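Side-chain contacts in 7,8-dihydro-6-hydroxymethylpterin pyrophosphokinase-dihydropteroate synthase (Plasmodium falciparum, PDB 6JWS), which probably catalyses two successive steps of folate biosynthesis, ATP-dependent pyrophosphorylation of hydroxymethyl-dihydropterin and condensation of that product with 4-aminobenzoate to dihydropteroate: residues B[29-32]-B[33-37]; B[38-41]-B[42-46]; B[108-111]-B[112-116]; B[331-334]-B[335-338]. The protein carries 1 engineered substitution. All coordinates share one frame; numbering follows the deposited sequence.

All four contacts illustrate how neighbouring turns of one helix are tied together in the HPPK part of the chain, and how the setting alters the means. Contacts 1 and 2 run in series along helix 30-44 and are buried; the first is ordinary helix bonding with one added hydroxyl, whereas the second ends in a calcium site. Contact 3, on helix 108-114, is a surface contact, with charged residues on one side and rings on the other. Contact 4 is again buried, but the last turn of its helix is irregularly bonded and a water takes the place of one backbone bond. Contacts 3 and 4 touch where Ile337 CG2 packs 3.7 Å from Leu114 CD2.

Contact 1 (B[29-32]-B[33-37]); sequences NAVL and ILETA
With its OG1 anti to its own carbonyl carbon and beside its backbone N (chi1 -61°), Thr36 folds its hydroxyl back onto Leu32 O, one turn earlier in helix 30-44. This helix follows strand 16-24 in the ferredoxin-like alpha/beta fold of HPPK. In its opening turns the regular i to i+4 bonds begin with Ile33 N to Asn29 O at 2.9 Å, a nearly straight bond at 170°. Asn29 occupies the N-cap position but makes no side-chain capping bond, and its CB lies 3.9 Å from Ile33 CG1. Farther round, Val31 and Glu35 run side by side: Val31 CG1 sits 3.9 Å from Glu35 OE1, giving the acid an apolar flank, while the other oxygen, OE2, forms a salt bridge with Arg571 and a hydrogen bond with Tyr570. Leu34 leans on Leu22 and Thr24 of strand 16-24, and Leu32 and Thr36 both touch Ile85 of helix 85-90, so different sides of the helix meet different elements. Thr36 shows how a buried hydroxyl can be satisfied locally. Leu32 O accepts from Thr36 N at 2.9 Å and, from the opposite face of its carbonyl plane, from Thr36 OG1 at 2.7 Å.

Contact 2 (B[38-41]-B[42-46]); sequences LHLV and EKYLG. With CA (calcium ion), chain L.
A calcium site is built at the C-terminal end of helix 30-44, where Val41 holds the turn through Leu45 and Gly46. Val41 O accepts from Leu45 N at 2.9 Å and, weakly, from Gly46 N at 3.4 Å, and as the chain curls round, the carbonyl of Gly46 comes to the same ion as that of Glu42. Glu42 chelates calcium twice, through its backbone O at 2.2 Å and its OE1 at 2.5 Å. The side chain manages this by bending at chi2 (-52°) from an unusual first torsion of -111°, which carries the carboxylate back to the ion. Gly46 O adds a ligand at 2.5 Å, two waters bind as well, and both carboxylate oxygens of Glu99 complete the shell. The remaining oxygen of Glu42, OE2, accepts from Ile48 N, which should limit rotation of the carboxylate. Away from the metal the packing is apolar: Leu40 CD2 reaches Tyr44 CE2 at 4.1 Å as the two side chains run alongside each other, and Val41 CG1 meets Leu45 CD1 at 4.0 Å. Val41 and Leu38 rest on strands 46-57 and 163-172, whereas Leu40, Tyr44 and Leu45 pack against helix 177-190.

Contact 3 (B[108-111]-B[112-116]); sequences EEYE and TFLKN
Glu108 O receives the backbone N of Thr112 at 2.8 Å and has the same residue's OG1 at 3.1 Å, both one turn on in the short helix 108-114. The hydroxyl also lies 3.2 Å from Glu111 OE1, and since its single proton can serve one acceptor at a time, which of the two it favours remains open. Thr112 is placed for either choice because its OG1 stands beside its backbone N, with chi1 at -73°. The main chain repeats the pattern regularly: Lys115 N points almost straight at Glu111 O, 3.1 Å away with an angle of 175° at the hydrogen. Beyond the backbone, the side chains of Glu111 and Lys115 cross at a slant without forming a salt bridge, OE2 and NZ being 4.1 Å apart; the attraction is probably a loose one, as befits the outer side of a surface helix. The inner side is aromatic. Phe113 stacks on the ring of Tyr340 and touches Ile17 and Val19 of strand 16-24, while Tyr110 packs on Val169 and its OH accepts a hydrogen bond from Asn50 ND2. The ring of Tyr110 also takes a CH-pi contact from the next turn, with Leu114 CD1 over one face, 3.8 Å from the centroid and 17° off the ring normal.

Contact 4 (B[331-334]-B[335-338]); sequences LCLN and DMIP
Backbone bonds join Leu333 to Ile337 and Cys332 to Asp335, but in differing patterns. Ile337 N meets Leu333 O at 2.8 Å and 173°, a good i to i+4 bond, to which Met336 N adds a weak one. Asp335 N instead bonds to Cys332 O, three residues back, at 3.1 Å, and approaches from well above the carbonyl plane (61° out of it). The usual acceptor, Leu331 O, takes a water in place of that N-H. At Asn334 O the i to i+4 bond cannot form, because Pro338 has no N-H; its CD makes a van der Waals contact there at 3.7 Å.

The polar side chains share this water. It donates to Leu331 O and to Asp335 OD1, each at 2.7 Å, and accepts from Asn334 ND2 at 3.1 Å, bridging the loosened turn to both side chains. The amide oxygen of Asn334, OD1, accepts from Arg350 NE, and the second carboxylate oxygen of Asp335, OD2, hydrogen-bonds with Tyr55 OH and Tyr53 N of strand 46-57.

Among apolar contacts, Leu333 CD2 touches Met336 CE at 4.1 Å and Ile337 CD1 at 4.3 Å. Met336 gets there by a bend at chi3 (-57°).

Shifted i to i+3 bonding, an inserted water and a proline just beyond are features of a fraying C-terminal helix turn, here that of helix 327-336 packed on strands 46-57 and 163-172 of the HPPK sheet.

Contact 1 (B[29-32]-B[33-37])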
# COMPACT_ATOMS: atom_id res chain seq x y z
N ASN B 29 23.59 -1.72 24.71
CA ASN B 29 23.21 -2.01 26.08
C ASN B 29 22.16 -1.03 26.60
O ASN B 29 21.89 -1.00 27.80
CB ASN B 29 24.42 -2.03 27.01
CG ASN B 29 25.34 -3.19 26.72
OD1 ASN B 29 26.51 -2.99 26.42
ND2 ASN B 29 24.81 -4.40 26.76
N ALA B 30 21.54 -0.25 25.70
CA ALA B 30 20.65 0.83 26.13
C ALA B 30 19.57 0.31 27.08
O ALA B 30 19.30 0.94 28.10
CB ALA B 30 20.08 1.54 24.93
N VAL B 31 18.97 -0.84 26.75
CA VAL B 31 17.88 -1.43 27.51
C VAL B 31 18.37 -1.88 28.88
O VAL B 31 17.72 -1.57 29.89
CB VAL B 31 17.19 -2.58 26.76
CG1 VAL B 31 16.06 -3.19 27.59
CG2 VAL B 31 16.66 -2.13 25.41
N LEU B 32 19.48 -2.62 28.92
CA LEU B 32 19.99 -3.17 30.17
C LEU B 32 20.37 -2.03 31.11
O LEU B 32 20.02 -2.05 32.29
CB LEU B 32 21.16 -4.11 29.88
CG LEU B 32 21.99 -4.59 31.09
CD1 LEU B 32 21.15 -5.42 32.07
CD2 LEU B 32 23.21 -5.37 30.63
N ILE B 33 21.03 -1.00 30.56
CA ILE B 33 21.50 0.13 31.35
C ILE B 33 20.30 0.84 31.96
O ILE B 33 20.25 1.07 33.17
CB ILE B 33 22.38 1.09 30.51
CG1 ILE B 33 23.64 0.42 29.94
CG2 ILE B 33 22.72 2.35 31.29
CD1 ILE B 33 24.20 -0.70 30.78
N LEU B 34 19.31 1.18 31.11
CA LEU B 34 18.22 2.02 31.57
C LEU B 34 17.29 1.25 32.51
O LEU B 34 16.78 1.83 33.48
CB LEU B 34 17.50 2.66 30.37
CG LEU B 34 18.34 3.68 29.60
CD1 LEU B 34 17.76 3.94 28.21
CD2 LEU B 34 18.47 4.98 30.38
N GLU B 35 17.12 -0.05 32.27
CA GLU B 35 16.28 -0.84 33.17
C GLU B 35 16.96 -1.09 34.52
O GLU B 35 16.29 -1.17 35.55
CB GLU B 35 15.77 -2.12 32.49
CG GLU B 35 14.83 -1.83 31.32
CD GLU B 35 13.91 -2.93 30.83
OE1 GLU B 35 14.28 -4.13 30.91
OE2 GLU B 35 12.80 -2.58 30.34
N THR B 36 18.29 -1.22 34.53
CA THR B 36 19.06 -1.34 35.76
C THR B 36 18.83 -0.10 36.63
O THR B 36 18.54 -0.21 37.82
CB THR B 36 20.55 -1.60 35.46
OG1 THR B 36 20.71 -2.83 34.75
CG2 THR B 36 21.43 -1.59 36.70
N ALA B 37 18.93 1.09 36.01
CA ALA B 37 18.65 2.34 36.70
C ALA B 37 17.20 2.39 37.17
O ALA B 37 16.95 2.89 38.27
CB ALA B 37 19.00 3.53 35.83

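Contact 2 (B[38-41]-B[42-46])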
# COMPACT_ATOMS: atom_id res chain seq x y z
N LEU B 38 16.25 1.89 36.36
CA LEU B 38 14.85 1.87 36.81
C LEU B 38 14.73 1.07 38.11
O LEU B 38 14.06 1.52 39.03
CB LEU B 38 13.91 1.25 35.77
CG LEU B 38 13.50 2.13 34.59
CD1 LEU B 38 12.66 1.33 33.61
CD2 LEU B 38 12.74 3.36 35.05
N HIS B 39 15.35 -0.11 38.15
CA HIS B 39 15.35 -0.95 39.34
C HIS B 39 15.94 -0.20 40.53
O HIS B 39 15.33 -0.18 41.59
CB HIS B 39 16.13 -2.25 39.09
CG HIS B 39 15.48 -3.17 38.13
ND1 HIS B 39 14.18 -3.62 38.31
CD2 HIS B 39 15.95 -3.78 37.02
CE1 HIS B 39 13.87 -4.45 37.33
NE2 HIS B 39 14.94 -4.55 36.52
N LEU B 40 17.11 0.42 40.34
CA LEU B 40 17.78 1.11 41.42
C LEU B 40 16.95 2.29 41.91
O LEU B 40 16.93 2.56 43.12
CB LEU B 40 19.20 1.50 40.99
CG LEU B 40 20.11 0.30 40.72
CD1 LEU B 40 21.44 0.73 40.12
CD2 LEU B 40 20.32 -0.52 41.98
N VAL B 41 16.23 2.94 40.99
CA VAL B 41 15.30 4.00 41.37
C VAL B 41 14.17 3.42 42.23
O VAL B 41 13.82 4.01 43.26
CB VAL B 41 14.77 4.76 40.12
CG1 VAL B 41 13.60 5.68 40.45
CG2 VAL B 41 15.87 5.52 39.39
N GLU B 42 13.57 2.29 41.81
CA GLU B 42 12.49 1.64 42.54
C GLU B 42 12.96 1.23 43.94
O GLU B 42 12.17 1.26 44.88
CB GLU B 42 12.11 0.29 41.90
CG GLU B 42 10.75 0.22 41.24
CD GLU B 42 9.49 0.64 41.98
OE1 GLU B 42 9.41 0.46 43.21
OE2 GLU B 42 8.58 1.14 41.30
N LYS B 43 14.22 0.78 44.03
CA LYS B 43 14.82 0.27 45.26
C LYS B 43 15.12 1.40 46.24
O LYS B 43 14.71 1.33 47.40
CB LYS B 43 16.08 -0.53 44.91
CG LYS B 43 16.72 -1.31 46.06
CD LYS B 43 17.88 -2.16 45.59
CE LYS B 43 18.49 -3.03 46.67
NZ LYS B 43 17.46 -3.81 47.40
N TYR B 44 15.80 2.46 45.77
CA TYR B 44 16.42 3.45 46.64
C TYR B 44 15.65 4.77 46.71
O TYR B 44 15.98 5.59 47.56
CB TYR B 44 17.87 3.69 46.24
CG TYR B 44 18.82 2.53 46.44
CD1 TYR B 44 18.79 1.76 47.60
CD2 TYR B 44 19.77 2.22 45.49
CE1 TYR B 44 19.66 0.70 47.78
CE2 TYR B 44 20.66 1.17 45.66
CZ TYR B 44 20.60 0.41 46.81
OH TYR B 44 21.49 -0.62 46.98
N LEU B 45 14.65 5.00 45.85
CA LEU B 45 14.05 6.32 45.79
C LEU B 45 12.56 6.33 46.10
O LEU B 45 12.04 7.33 46.57
CB LEU B 45 14.31 6.97 44.43
CG LEU B 45 15.77 7.34 44.15
CD1 LEU B 45 15.90 8.04 42.80
CD2 LEU B 45 16.29 8.24 45.27
N GLY B 46 11.84 5.24 45.80
CA GLY B 46 10.40 5.26 46.01
C GLY B 46 9.66 4.37 45.01
O GLY B 46 10.11 3.27 44.68
CA CA L . 10.09 0.96 45.57
O HOH W 1 8.31 1.86 46.35
O HOH W 2 10.77 1.35 47.87

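Contact 3 (B[108-111]-B[112-116])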
# COMPACT_ATOMS: atom_id res chain seq x y z
N GLU B 108 -2.92 9.91 45.08
CA GLU B 108 -3.40 11.25 45.39
C GLU B 108 -2.28 12.30 45.28
O GLU B 108 -2.52 13.38 44.76
CB GLU B 108 -4.08 11.30 46.76
CG GLU B 108 -5.15 10.23 46.96
CD GLU B 108 -6.48 10.36 46.24
OE1 GLU B 108 -6.71 11.39 45.56
OE2 GLU B 108 -7.31 9.43 46.36
N GLU B 109 -1.08 11.98 45.78
CA GLU B 109 0.03 12.91 45.70
C GLU B 109 0.40 13.19 44.23
O GLU B 109 0.83 14.30 43.90
CB GLU B 109 1.25 12.42 46.50
CG GLU B 109 1.05 12.46 48.01
CD GLU B 109 0.45 11.21 48.63
OE1 GLU B 109 0.38 10.18 47.93
OE2 GLU B 109 0.05 11.25 49.82
N TYR B 110 0.24 12.17 43.36
CA TYR B 110 0.46 12.35 41.94
C TYR B 110 -0.61 13.27 41.38
O TYR B 110 -0.29 14.18 40.62
CB TYR B 110 0.46 11.01 41.19
CG TYR B 110 0.76 11.06 39.71
CD1 TYR B 110 1.80 11.83 39.21
CD2 TYR B 110 0.03 10.31 38.80
CE1 TYR B 110 2.10 11.85 37.86
CE2 TYR B 110 0.32 10.31 37.45
CZ TYR B 110 1.36 11.09 36.97
OH TYR B 110 1.66 11.11 35.64
N GLU B 111 -1.87 13.03 41.77
CA GLU B 111 -3.01 13.80 41.32
C GLU B 111 -2.77 15.28 41.66
O GLU B 111 -2.99 16.17 40.84
CB GLU B 111 -4.29 13.20 41.92
CG GLU B 111 -5.43 14.20 42.16
CD GLU B 111 -6.05 14.24 43.56
OE1 GLU B 111 -5.43 14.85 44.48
OE2 GLU B 111 -7.16 13.68 43.73
N THR B 112 -2.27 15.50 42.88
CA THR B 112 -2.00 16.81 43.43
C THR B 112 -0.93 17.50 42.60
O THR B 112 -1.08 18.65 42.21
CB THR B 112 -1.66 16.68 44.92
OG1 THR B 112 -2.90 16.38 45.57
CG2 THR B 112 -1.06 17.93 45.53
N PHE B 113 0.16 16.76 42.32
CA PHE B 113 1.25 17.28 41.52
C PHE B 113 0.76 17.71 40.14
O PHE B 113 1.13 18.79 39.69
CB PHE B 113 2.44 16.32 41.53
CG PHE B 113 3.40 16.53 40.39
CD1 PHE B 113 4.51 17.36 40.54
CD2 PHE B 113 3.21 15.91 39.16
CE1 PHE B 113 5.40 17.56 39.49
CE2 PHE B 113 4.09 16.11 38.11
CZ PHE B 113 5.19 16.93 38.27
N LEU B 114 -0.10 16.90 39.50
CA LEU B 114 -0.57 17.15 38.13
C LEU B 114 -1.46 18.39 38.04
O LEU B 114 -1.35 19.15 37.08
CB LEU B 114 -1.32 15.92 37.59
CG LEU B 114 -0.46 14.70 37.26
CD1 LEU B 114 -1.35 13.55 36.79
CD2 LEU B 114 0.59 15.03 36.21
N LYS B 115 -2.38 18.57 38.99
CA LYS B 115 -3.01 19.87 39.16
C LYS B 115 -1.92 20.74 39.79
O LYS B 115 -0.76 20.35 39.79
CB LYS B 115 -4.25 19.76 40.04
CG LYS B 115 -5.29 18.71 39.66
CD LYS B 115 -6.51 18.74 40.59
CE LYS B 115 -7.66 17.85 40.19
NZ LYS B 115 -7.95 16.83 41.23
N ASN B 116 -2.26 21.89 40.35
CA ASN B 116 -1.20 22.48 41.16
C ASN B 116 -1.67 22.65 42.60
O ASN B 116 -1.66 23.75 43.13
CB ASN B 116 -0.53 23.69 40.48
CG ASN B 116 0.64 23.27 39.62
OD1 ASN B 116 1.74 23.02 40.11
ND2 ASN B 116 0.42 23.21 38.31

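Contact 4 (B[331-334]-B[335-338])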
# COMPACT_ATOMS: atom_id res chain seq x y z
N LEU B 331 9.71 15.58 24.42
CA LEU B 331 9.21 14.38 23.77
C LEU B 331 8.78 13.32 24.80
O LEU B 331 7.65 12.82 24.73
CB LEU B 331 10.33 13.89 22.83
CG LEU B 331 10.13 12.58 22.06
CD1 LEU B 331 9.03 12.69 21.00
CD2 LEU B 331 11.44 12.16 21.40
N CYS B 332 9.65 13.01 25.78
CA CYS B 332 9.38 12.06 26.86
C CYS B 332 8.29 12.54 27.81
O CYS B 332 7.40 11.77 28.15
CB CYS B 332 10.63 11.78 27.68
SG CYS B 332 11.85 10.78 26.79
N LEU B 333 8.36 13.80 28.27
CA LEU B 333 7.36 14.34 29.19
C LEU B 333 5.98 14.35 28.53
O LEU B 333 4.97 14.22 29.23
CB LEU B 333 7.74 15.77 29.60
CG LEU B 333 9.06 15.95 30.37
CD1 LEU B 333 9.35 17.43 30.63
CD2 LEU B 333 9.04 15.20 31.69
N ASN B 334 5.94 14.52 27.20
CA ASN B 334 4.67 14.62 26.50
C ASN B 334 3.92 13.30 26.57
O ASN B 334 2.70 13.28 26.42
CB ASN B 334 4.85 15.12 25.05
CG ASN B 334 3.56 15.17 24.25
OD1 ASN B 334 2.62 15.88 24.61
ND2 ASN B 334 3.51 14.42 23.16
N ASP B 335 4.64 12.18 26.75
CA ASP B 335 4.03 10.86 26.85
C ASP B 335 3.34 10.69 28.20
O ASP B 335 2.30 10.06 28.28
CB ASP B 335 5.05 9.73 26.76
CG ASP B 335 5.68 9.51 25.40
OD1 ASP B 335 5.07 9.91 24.39
OD2 ASP B 335 6.77 8.95 25.36
N MET B 336 3.97 11.26 29.25
CA MET B 336 3.59 11.02 30.65
C MET B 336 2.60 12.08 31.12
O MET B 336 1.56 11.72 31.66
CB MET B 336 4.79 11.03 31.62
CG MET B 336 5.97 10.18 31.17
SD MET B 336 7.12 9.93 32.55
CE MET B 336 7.50 11.63 32.98
N ILE B 337 2.93 13.37 30.94
CA ILE B 337 2.23 14.43 31.64
C ILE B 337 1.96 15.59 30.69
O ILE B 337 2.35 16.73 30.95
CB ILE B 337 3.03 14.88 32.89
CG1 ILE B 337 4.40 15.46 32.51
CG2 ILE B 337 3.13 13.74 33.90
CD1 ILE B 337 5.28 15.82 33.71
N PRO B 338 1.23 15.34 29.58
CA PRO B 338 1.01 16.36 28.56
C PRO B 338 0.31 17.62 29.09
O PRO B 338 0.55 18.72 28.58
CB PRO B 338 0.11 15.66 27.52
CG PRO B 338 -0.50 14.48 28.27
CD PRO B 338 0.54 14.07 29.29
O HOH W 3 5.63 12.13 23.04